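Local atomic coordinates of ulvan Lyase-PL25 (Pseudoalteromonas sp. PLSV, PDB entry 5UAM), a protein that degrades ulvan, the sulfated cell-wall polysaccharide of green seaweeds, as a member of polysaccharide lyase family 25. Residues Ala183-Trp188 with His209-Asp214; Val241-Gly246 with Gly253-Arg258; Asp409-Ala414 with Val430-Ser435. All blocks are in the same frame, centred on the assembly; numbering follows the deposited sequence.

Overall arrangement
All three contacts in this single-chain beta-propeller run from buried to exposed residues: Asp187 to Arg211 in contact 1, Cys242 to His254 in contact 2, Phe413 and Val430 to Val434 in contact 3. Contacts 1 and 2, centres about 12 Å apart, reach the same large antiparallel sheet and share one zinc ion, to which contact 1 brings His184 and contact 2 brings Cys242 and His254. Asp244 of contact 2 also forms salt bridges with Arg185 and Arg211 of contact 1. Their chemistry is that of loops and strand ends: metal bonds, charges and a bridging water. Contact 3, in another blade with its centre at least 30 Å away, relies on regular strand pairing and apolar packing.

Contact 1: Ala183-Trp188 with His209-Asp214; sequences AHRSDW and HKRRTD. With ZN (zinc ion), chain D; EDO (1,2-ethanediol), chain J; PO4 (phosphate ion), chain E.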
loop_
_atom_site.group_PDB
_atom_site.type_symbol
_atom_site.label_atom_id
_atom_site.label_comp_id
_atom_site.label_asym_id
_atom_site.label_seq_id
_atom_site.Cartn_x
_atom_site.Cartn_y
_atom_site.Cartn_z
ATOM N N ALA A 183 12.691 -5.735 -9.295
ATOM C CA ALA A 183 13.161 -4.512 -8.652
ATOM C C ALA A 183 12.857 -3.300 -9.541
ATOM O O ALA A 183 11.885 -3.331 -10.294
ATOM C CB ALA A 183 14.637 -4.668 -8.295
ATOM N N HIS A 184 13.627 -2.206 -9.450
ATOM C CA HIS A 184 13.205 -0.961 -10.108
ATOM C C HIS A 184 12.944 -1.118 -11.587
ATOM O O HIS A 184 12.014 -0.501 -12.134
ATOM C CB HIS A 184 14.271 0.101 -9.985
ATOM C CG HIS A 184 14.330 0.707 -8.640
ATOM N ND1 HIS A 184 14.894 1.941 -8.412
ATOM C CD2 HIS A 184 13.902 0.249 -7.446
ATOM C CE1 HIS A 184 14.811 2.213 -7.119
ATOM N NE2 HIS A 184 14.208 1.207 -6.515
ATOM N N ARG A 185 13.809 -1.845 -12.283
ATOM C CA ARG A 185 13.807 -1.815 -13.732
ATOM C C ARG A 185 12.958 -2.988 -14.209
ATOM O O ARG A 185 13.428 -3.945 -14.827
ATOM C CB ARG A 185 15.235 -1.800 -14.262
ATOM C CG ARG A 185 15.930 -0.507 -13.846
ATOM C CD ARG A 185 17.337 -0.362 -14.390
ATOM N NE ARG A 185 17.789 1.013 -14.239
ATOM C CZ ARG A 185 18.889 1.504 -14.789
ATOM N NH1 ARG A 185 19.672 0.729 -15.538
ATOM N NH2 ARG A 185 19.200 2.775 -14.598
ATOM N N SER A 186 11.663 -2.865 -13.907
ATOM C CA SER A 186 10.723 -3.953 -14.084
ATOM C C SER A 186 9.364 -3.405 -14.473
ATOM O O SER A 186 8.976 -2.304 -14.070
ATOM C CB SER A 186 10.527 -4.740 -12.780
ATOM O OG SER A 186 11.760 -5.218 -12.266
ATOM N N ASP A 187 8.627 -4.205 -15.229
ATOM C CA ASP A 187 7.236 -3.865 -15.489
ATOM C C ASP A 187 6.403 -4.056 -14.227
ATOM O O ASP A 187 6.736 -4.844 -13.340
ATOM C CB ASP A 187 6.643 -4.785 -16.550
ATOM C CG ASP A 187 7.198 -4.562 -17.962
ATOM O OD1 ASP A 187 8.134 -3.756 -18.206
ATOM O OD2 ASP A 187 6.669 -5.254 -18.864
ATOM N N TRP A 188 5.291 -3.329 -14.151
ATOM C CA TRP A 188 4.222 -3.641 -13.206
ATOM C C TRP A 188 3.213 -4.528 -13.907
ATOM O O TRP A 188 2.923 -4.331 -15.095
ATOM C CB TRP A 188 3.542 -2.388 -12.662
ATOM C CG TRP A 188 4.377 -1.717 -11.621
ATOM C CD1 TRP A 188 5.567 -1.090 -11.825
ATOM C CD2 TRP A 188 4.123 -1.654 -10.223
ATOM N NE1 TRP A 188 6.065 -0.621 -10.640
ATOM C CE2 TRP A 188 5.191 -0.938 -9.644
ATOM C CE3 TRP A 188 3.092 -2.116 -9.407
ATOM C CZ2 TRP A 188 5.253 -0.671 -8.272
ATOM C CZ3 TRP A 188 3.170 -1.837 -8.003
ATOM C CH2 TRP A 188 4.235 -1.128 -7.489
ATOM N N HIS A 209 8.577 -0.785 -18.254
ATOM C CA HIS A 209 9.922 -0.268 -18.047
ATOM C C HIS A 209 10.721 -0.422 -19.334
ATOM O O HIS A 209 10.533 -1.375 -20.096
ATOM C CB HIS A 209 10.644 -1.002 -16.904
ATOM C CG HIS A 209 11.410 -2.212 -17.344
ATOM N ND1 HIS A 209 10.817 -3.441 -17.563
ATOM C CD2 HIS A 209 12.725 -2.379 -17.627
ATOM C CE1 HIS A 209 11.732 -4.307 -17.952
ATOM N NE2 HIS A 209 12.900 -3.690 -17.996
ATOM N N LYS A 210 11.625 0.522 -19.581
ATOM C CA LYS A 210 12.436 0.530 -20.794
ATOM C C LYS A 210 13.444 1.667 -20.703
ATOM O O LYS A 210 13.290 2.577 -19.886
ATOM C CB LYS A 210 11.594 0.708 -22.068
ATOM C CG LYS A 210 10.697 1.972 -22.062
ATOM C CD LYS A 210 10.027 2.146 -23.422
ATOM C CE LYS A 210 8.974 3.241 -23.422
ATOM N NZ LYS A 210 9.560 4.577 -23.145
ATOM N N ARG A 211 14.478 1.592 -21.538
ATOM C CA ARG A 211 15.462 2.663 -21.589
ATOM C C ARG A 211 14.822 3.911 -22.167
ATOM O O ARG A 211 14.066 3.848 -23.142
ATOM C CB ARG A 211 16.638 2.299 -22.498
ATOM C CG ARG A 211 17.411 1.038 -22.140
ATOM C CD ARG A 211 18.354 1.212 -20.956
ATOM N NE ARG A 211 19.074 2.485 -20.952
ATOM C CZ ARG A 211 19.894 2.872 -19.978
ATOM N NH1 ARG A 211 20.123 2.082 -18.932
ATOM N NH2 ARG A 211 20.490 4.053 -20.051
ATOM N N ARG A 212 15.164 5.053 -21.588
ATOM C CA ARG A 212 14.878 6.322 -22.229
ATOM C C ARG A 212 15.856 6.592 -23.360
ATOM O O ARG A 212 17.024 6.182 -23.325
ATOM C CB ARG A 212 14.963 7.443 -21.208
ATOM C CG ARG A 212 13.891 7.289 -20.189
ATOM C CD ARG A 212 13.851 8.410 -19.259
ATOM N NE ARG A 212 13.572 9.686 -19.908
ATOM C CZ ARG A 212 12.823 10.637 -19.370
ATOM N NH1 ARG A 212 12.252 10.449 -18.191
ATOM N NH2 ARG A 212 12.653 11.791 -20.009
ATOM N N THR A 213 15.369 7.299 -24.377
ATOM C CA THR A 213 16.209 7.660 -25.512
ATOM C C THR A 213 16.810 9.054 -25.395
ATOM O O THR A 213 17.631 9.424 -26.236
ATOM C CB THR A 213 15.411 7.566 -26.819
ATOM O OG1 THR A 213 14.283 8.453 -26.750
ATOM C CG2 THR A 213 14.912 6.134 -27.032
ATOM N N ASP A 214 16.427 9.828 -24.375
ATOM C CA ASP A 214 16.882 11.206 -24.225
ATOM C C ASP A 214 17.858 11.414 -23.077
ATOM O O ASP A 214 18.613 12.392 -23.103
ATOM C CB ASP A 214 15.674 12.133 -24.014
ATOM C CG ASP A 214 14.836 11.752 -22.792
ATOM O OD1 ASP A 214 14.615 10.546 -22.521
ATOM O OD2 ASP A 214 14.376 12.683 -22.097
HETATM ZN ZN ZN D . 15.699 3.335 -9.704
HETATM C C1 EDO J . 9.792 -6.145 -20.448
HETATM O O1 EDO J . 9.616 -4.721 -20.527
HETATM C C2 EDO J . 10.899 -6.578 -21.403
HETATM O O2 EDO J . 12.112 -5.901 -21.051
HETATM P P PO4 E . 12.337 0.039 -3.873
HETATM O O1 PO4 E . 13.686 0.700 -4.080
HETATM O O2 PO4 E . 11.374 0.507 -4.885
HETATM O O3 PO4 E . 11.894 0.465 -2.494
HETATM O O4 PO4 E . 12.533 -1.469 -3.997
#
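Asp187 and His209 bring the backbones closest, their CA atoms 5.2 Å apart, where the loop leading into strand 188-193 passes the end of strand 204-211. OD1 of Asp187 accepts twice, from opposite faces of the carboxylate: backbone N of His209 gives it an almost straight bond of 3.0 Å, and ring atom ND1 of His209 a more bent one of 2.8 Å, tilted from the ring plane. His209 CG lies between the backbone N and the carbonyl carbon (chi1 90°), which starts the ring toward Asp187. One face of the imidazole covers a backbone turn, with Arg185 O 3.2 Å above the ring plane and Ser186 N over the same face, both toward the rim. Arg185 is the centre of this inverse gamma turn. On the propeller's active-site side, His184 ND1 binds zinc, while its NE2 donates to a phosphate, probably from the crystallisation liquor, that also bonds His99, the assigned proton donor. An alanine in place of His209 lacks the ring, and Asp187 OD1, left with backbone N alone, would probably be freer to turn. Arg185 NH1 and Arg211 NH1 approach to 3.7 Å, a closeness probably eased by Asp244, which forms salt bridges with both.

Contact 2: Val241-Gly246 with Gly253-Arg258; sequences VCWDGG and GHTTER. With ZN (zinc ion), chain D; EDO (1,2-ethanediol), chain M; EDO (1,2-ethanediol), chain H.
Trp243 N and Thr255 N both donate to one water, which in turn donates to Val241 O at 2.6 Å and so ties the end of strand 232-243 to the loop that follows it. Beside this water the two segments meet at zinc. Cys242 SG binds the metal at 2.3 Å and His254 NE2 binds it at 2.1 Å; His184 and His240 complete the four ligands. CG of His254 stands anti to the backbone N (chi1 -178°), and the edge of the ring lies against Trp243 O, with CD2 of His254 3.4 Å from that oxygen. Trp243 NE1 donates to Glu257 OE1 over 3.0 Å; the oxygen lies in the indole plane, whereas NE1 approaches from above the carboxylate. An extended glutamate suits this reach, and its OE2 bonds His259. Thr255 OG1 accepts from Glu257 N in an ST turn. Glu257 O takes a weak bond from Val241 N and is also bonded to His240 ND1, steadying that zinc ligand from the second shell. One cysteine sulfur, probably as thiolate, and three imidazoles are consistent with the structural role assigned to this zinc, which cross-links a strand end and a loop that share just one weak direct backbone bond.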
loop_
_atom_site.group_PDB
_atom_site.type_symbol
_atom_site.label_atom_id
_atom_site.label_comp_id
_atom_site.label_asym_id
_atom_site.label_seq_id
_atom_site.Cartn_x
_atom_site.Cartn_y
_atom_site.Cartn_z
ATOM N N VAL A 241 12.290 8.277 -12.240
ATOM C CA VAL A 241 13.437 8.477 -13.127
ATOM C C VAL A 241 14.543 7.592 -12.566
ATOM O O VAL A 241 15.190 7.956 -11.584
ATOM C CB VAL A 241 13.894 9.939 -13.165
ATOM C CG1 VAL A 241 14.931 10.125 -14.284
ATOM C CG2 VAL A 241 12.722 10.915 -13.288
ATOM N N CYS A 242 14.771 6.438 -13.178
ATOM C CA CYS A 242 15.704 5.464 -12.628
ATOM C C CYS A 242 17.049 5.656 -13.323
ATOM O O CYS A 242 17.339 5.072 -14.372
ATOM C CB CYS A 242 15.148 4.053 -12.762
ATOM S SG CYS A 242 16.148 2.836 -11.890
ATOM N N TRP A 243 17.891 6.484 -12.714
ATOM C CA TRP A 243 19.130 6.929 -13.339
ATOM C C TRP A 243 20.187 5.832 -13.329
ATOM O O TRP A 243 20.315 5.083 -12.355
ATOM C CB TRP A 243 19.694 8.123 -12.567
ATOM C CG TRP A 243 18.947 9.411 -12.757
ATOM C CD1 TRP A 243 18.045 9.982 -11.893
ATOM C CD2 TRP A 243 19.048 10.296 -13.874
ATOM N NE1 TRP A 243 17.591 11.175 -12.410
ATOM C CE2 TRP A 243 18.187 11.386 -13.625
ATOM C CE3 TRP A 243 19.780 10.275 -15.063
ATOM C CZ2 TRP A 243 18.053 12.450 -14.523
ATOM C CZ3 TRP A 243 19.643 11.336 -15.950
ATOM C CH2 TRP A 243 18.772 12.393 -15.681
ATOM N N ASP A 244 20.956 5.757 -14.414
ATOM C CA ASP A 244 22.154 4.932 -14.429
ATOM C C ASP A 244 23.158 5.493 -13.430
ATOM O O ASP A 244 23.179 6.695 -13.146
ATOM C CB ASP A 244 22.820 4.964 -15.814
ATOM C CG ASP A 244 22.021 4.240 -16.884
ATOM O OD1 ASP A 244 21.017 3.565 -16.563
ATOM O OD2 ASP A 244 22.422 4.354 -18.062
ATOM N N GLY A 245 24.029 4.623 -12.927
ATOM C CA GLY A 245 25.107 5.083 -12.071
ATOM C C GLY A 245 25.931 6.164 -12.740
ATOM O O GLY A 245 26.233 6.067 -13.935
ATOM N N GLY A 246 26.287 7.203 -11.985
ATOM C CA GLY A 246 27.081 8.302 -12.496
ATOM C C GLY A 246 26.356 9.265 -13.409
ATOM O O GLY A 246 26.964 10.250 -13.845
ATOM N N GLY A 253 23.841 10.444 -9.956
ATOM C CA GLY A 253 23.625 9.010 -10.025
ATOM C C GLY A 253 22.223 8.599 -9.607
ATOM O O GLY A 253 21.261 9.365 -9.679
ATOM N N HIS A 254 22.117 7.362 -9.143
ATOM C CA HIS A 254 20.808 6.801 -8.881
ATOM C C HIS A 254 20.252 7.290 -7.546
ATOM O O HIS A 254 20.895 7.149 -6.505
ATOM C CB HIS A 254 20.852 5.278 -8.892
ATOM C CG HIS A 254 19.508 4.681 -8.671
ATOM N ND1 HIS A 254 19.024 4.384 -7.416
ATOM C CD2 HIS A 254 18.499 4.436 -9.538
ATOM C CE1 HIS A 254 17.784 3.938 -7.526
ATOM N NE2 HIS A 254 17.442 3.962 -8.801
ATOM N N THR A 255 19.049 7.862 -7.587
ATOM C CA THR A 255 18.354 8.353 -6.402
ATOM C C THR A 255 16.940 7.776 -6.369
ATOM O O THR A 255 16.578 6.940 -7.206
ATOM C CB THR A 255 18.241 9.881 -6.452
ATOM O OG1 THR A 255 17.431 10.231 -7.578
ATOM C CG2 THR A 255 19.629 10.558 -6.537
ATOM N N THR A 256 16.109 8.243 -5.435
ATOM C CA THR A 256 14.699 7.869 -5.415
ATOM C C THR A 256 13.817 8.850 -6.180
ATOM O O THR A 256 12.604 8.880 -5.954
ATOM C CB THR A 256 14.175 7.757 -3.977
ATOM O OG1 THR A 256 14.262 9.032 -3.338
ATOM C CG2 THR A 256 14.972 6.745 -3.186
ATOM N N GLU A 257 14.395 9.636 -7.091
ATOM C CA GLU A 257 13.650 10.665 -7.808
ATOM C C GLU A 257 12.389 10.110 -8.449
ATOM O O GLU A 257 12.447 9.204 -9.286
ATOM C CB GLU A 257 14.546 11.281 -8.884
ATOM C CG GLU A 257 13.887 12.461 -9.577
ATOM C CD GLU A 257 14.774 13.173 -10.584
ATOM O OE1 GLU A 257 16.010 12.941 -10.599
ATOM O OE2 GLU A 257 14.234 14.008 -11.347
ATOM N N ARG A 258 11.245 10.679 -8.073
ATOM C CA ARG A 258 9.956 10.343 -8.653
ATOM C C ARG A 258 9.203 11.645 -8.854
ATOM O O ARG A 258 9.409 12.604 -8.112
ATOM C CB ARG A 258 9.139 9.429 -7.724
ATOM C CG ARG A 258 9.799 8.079 -7.466
ATOM C CD ARG A 258 9.437 7.471 -6.107
ATOM N NE ARG A 258 8.018 7.145 -5.985
ATOM C CZ ARG A 258 7.514 6.237 -5.149
ATOM N NH1 ARG A 258 8.299 5.547 -4.342
ATOM N NH2 ARG A 258 6.205 6.013 -5.164
HETATM ZN ZN ZN D . 15.699 3.335 -9.704
HETATM C C1 EDO M . 6.424 2.219 -2.640
HETATM O O1 EDO M . 7.503 3.102 -2.946
HETATM C C2 EDO M . 5.169 3.052 -2.583
HETATM O O2 EDO M . 4.882 3.666 -3.827
HETATM C C1 EDO H . 10.856 8.149 -0.740
HETATM O O1 EDO H . 10.021 9.033 0.039
HETATM C C2 EDO H . 10.972 8.610 -2.199
HETATM O O2 EDO H . 11.845 9.754 -2.319
HETATM O O HOH W 1 17.236 7.415 -10.029
#

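Contact 3: Asp409-Ala414 with Val430-Ser435; sequences DNASFA and VAEKVS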
loop_
_atom_site.group_PDB
_atom_site.type_symbol
_atom_site.label_atom_id
_atom_site.label_comp_id
_atom_site.label_asym_id
_atom_site.label_seq_id
_atom_site.Cartn_x
_atom_site.Cartn_y
_atom_site.Cartn_z
ATOM N N ASP A 409 3.890 10.012 22.351
ATOM C CA ASP A 409 5.141 10.735 22.488
ATOM C C ASP A 409 6.309 9.857 22.049
ATOM O O ASP A 409 6.303 8.630 22.227
ATOM C CB ASP A 409 5.370 11.131 23.951
ATOM C CG ASP A 409 4.176 11.827 24.571
ATOM O OD1 ASP A 409 3.745 12.881 24.062
ATOM O OD2 ASP A 409 3.673 11.344 25.601
ATOM N N ASN A 410 7.353 10.511 21.534
ATOM C CA ASN A 410 8.636 9.859 21.303
ATOM C C ASN A 410 8.505 8.682 20.351
ATOM O O ASN A 410 9.101 7.625 20.566
ATOM C CB ASN A 410 9.282 9.442 22.626
ATOM C CG ASN A 410 9.318 10.573 23.619
ATOM O OD1 ASN A 410 8.837 10.449 24.764
ATOM N ND2 ASN A 410 9.914 11.683 23.215
ATOM N N ALA A 411 7.760 8.883 19.269
ATOM C CA ALA A 411 7.468 7.802 18.346
ATOM C C ALA A 411 7.124 8.402 16.993
ATOM O O ALA A 411 6.955 9.611 16.848
ATOM C CB ALA A 411 6.276 6.979 18.845
ATOM N N SER A 412 7.022 7.525 15.995
ATOM C CA SER A 412 6.427 7.870 14.711
ATOM C C SER A 412 5.554 6.699 14.297
ATOM O O SER A 412 5.754 5.576 14.741
ATOM C CB SER A 412 7.461 8.167 13.618
ATOM O OG SER A 412 8.237 7.029 13.313
ATOM N N PHE A 413 4.560 6.975 13.458
ATOM C CA PHE A 413 3.607 5.948 13.071
ATOM C C PHE A 413 3.834 5.491 11.637
ATOM O O PHE A 413 4.063 6.302 10.735
ATOM C CB PHE A 413 2.153 6.442 13.145
ATOM C CG PHE A 413 1.638 6.727 14.537
ATOM C CD1 PHE A 413 2.080 5.993 15.636
ATOM C CD2 PHE A 413 0.665 7.679 14.744
ATOM C CE1 PHE A 413 1.588 6.236 16.908
ATOM C CE2 PHE A 413 0.180 7.966 16.020
ATOM C CZ PHE A 413 0.618 7.224 17.107
ATOM N N ALA A 414 3.737 4.192 11.435
ATOM C CA ALA A 414 3.477 3.603 10.132
ATOM C C ALA A 414 2.006 3.233 10.104
ATOM O O ALA A 414 1.482 2.734 11.107
ATOM C CB ALA A 414 4.340 2.352 9.944
ATOM N N VAL A 430 -2.130 0.753 12.788
ATOM C CA VAL A 430 -1.097 1.719 13.131
ATOM C C VAL A 430 0.008 0.976 13.861
ATOM O O VAL A 430 -0.271 0.121 14.710
ATOM C CB VAL A 430 -1.640 2.818 14.075
ATOM C CG1 VAL A 430 -0.649 3.984 14.167
ATOM C CG2 VAL A 430 -2.996 3.298 13.639
ATOM N N ALA A 431 1.254 1.313 13.555
ATOM C CA ALA A 431 2.426 0.785 14.254
ATOM C C ALA A 431 3.167 1.926 14.924
ATOM O O ALA A 431 3.508 2.921 14.283
ATOM C CB ALA A 431 3.349 0.069 13.261
ATOM N N GLU A 432 3.427 1.776 16.218
ATOM C CA GLU A 432 4.080 2.809 17.023
ATOM C C GLU A 432 5.583 2.544 16.987
ATOM O O GLU A 432 6.139 1.819 17.817
ATOM C CB GLU A 432 3.539 2.766 18.453
ATOM C CG GLU A 432 4.148 3.754 19.426
ATOM C CD GLU A 432 3.708 3.496 20.842
ATOM O OE1 GLU A 432 3.149 2.409 21.112
ATOM O OE2 GLU A 432 3.906 4.376 21.683
ATOM N N LYS A 433 6.258 3.120 15.997
ATOM C CA LYS A 433 7.690 2.910 15.833
ATOM C C LYS A 433 8.456 3.702 16.880
ATOM O O LYS A 433 8.377 4.934 16.921
ATOM C CB LYS A 433 8.118 3.352 14.441
ATOM C CG LYS A 433 7.433 2.583 13.336
ATOM C CD LYS A 433 8.043 2.887 11.993
ATOM C CE LYS A 433 7.694 4.277 11.525
ATOM N NZ LYS A 433 8.267 4.566 10.177
ATOM N N VAL A 434 9.213 2.992 17.714
ATOM C CA VAL A 434 10.067 3.606 18.720
ATOM C C VAL A 434 11.487 3.150 18.429
ATOM O O VAL A 434 12.342 3.952 18.046
ATOM C CB VAL A 434 9.611 3.230 20.136
ATOM C CG1 VAL A 434 10.470 3.906 21.185
ATOM C CG2 VAL A 434 8.171 3.638 20.314
ATOM N N SER A 435 11.759 1.863 18.609
ATOM C CA SER A 435 12.930 1.269 17.987
ATOM C C SER A 435 12.452 0.490 16.780
ATOM O O SER A 435 11.319 0.646 16.330
ATOM C CB SER A 435 13.682 0.381 18.964
ATOM O OG SER A 435 12.913 -0.747 19.253
HETATM O O HOH W 2 10.360 6.672 15.847
#
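Phe413 and Val430 meet in an antiparallel strand pair that belongs to a four-stranded propeller blade, with Val430 CG1 resting over one face of the phenyl ring. This CH-pi contact puts CG1 of Val430 3.9 Å from the ring centroid, displaced toward the rim near CG and CD1. With CG1 anti to the backbone N (chi1 -167°), Val430 turns that methyl over the Phe413 ring. The backbone beneath is regular: Ser412 and Lys433 form a hydrogen-bonded pair, as do Ala414 and Ala431, with Phe413 and Glu432 the non-hydrogen-bonded pair between them. Lys433 N donates to Ser412 O at 2.8 Å, and Ala431 N to Ala414 O at the same length. On the face opposite Phe413, the small residues Ala414 and Ala431 touch through their CB atoms, 4.1 Å apart.

Outward from the pair, Phe413 and Val430 pack on Leu406 of strand 400-408 and Leu387 of strand 384-392, so large apolar side chains suit the buried part of this face, which adjoins the neighbouring blade. Glu432, on the same face, lies nearer solvent and bonds Tyr442 through OE1. Strand 439-444 continues the sheet beyond 428-433, and 30-33 from the start of the chain forms its far edge. Joining both chain ends in one blade is the "Velcro" closure familiar from beta-propellers. The lysine serves the other face: in the modelled conformer its NZ bonds OD1 of Asn36, a substrate-binding residue. Between the hydrogen-bonded pairs, CA of Phe413 makes a CA-H...O contact of 3.3 Å with Ala431 O.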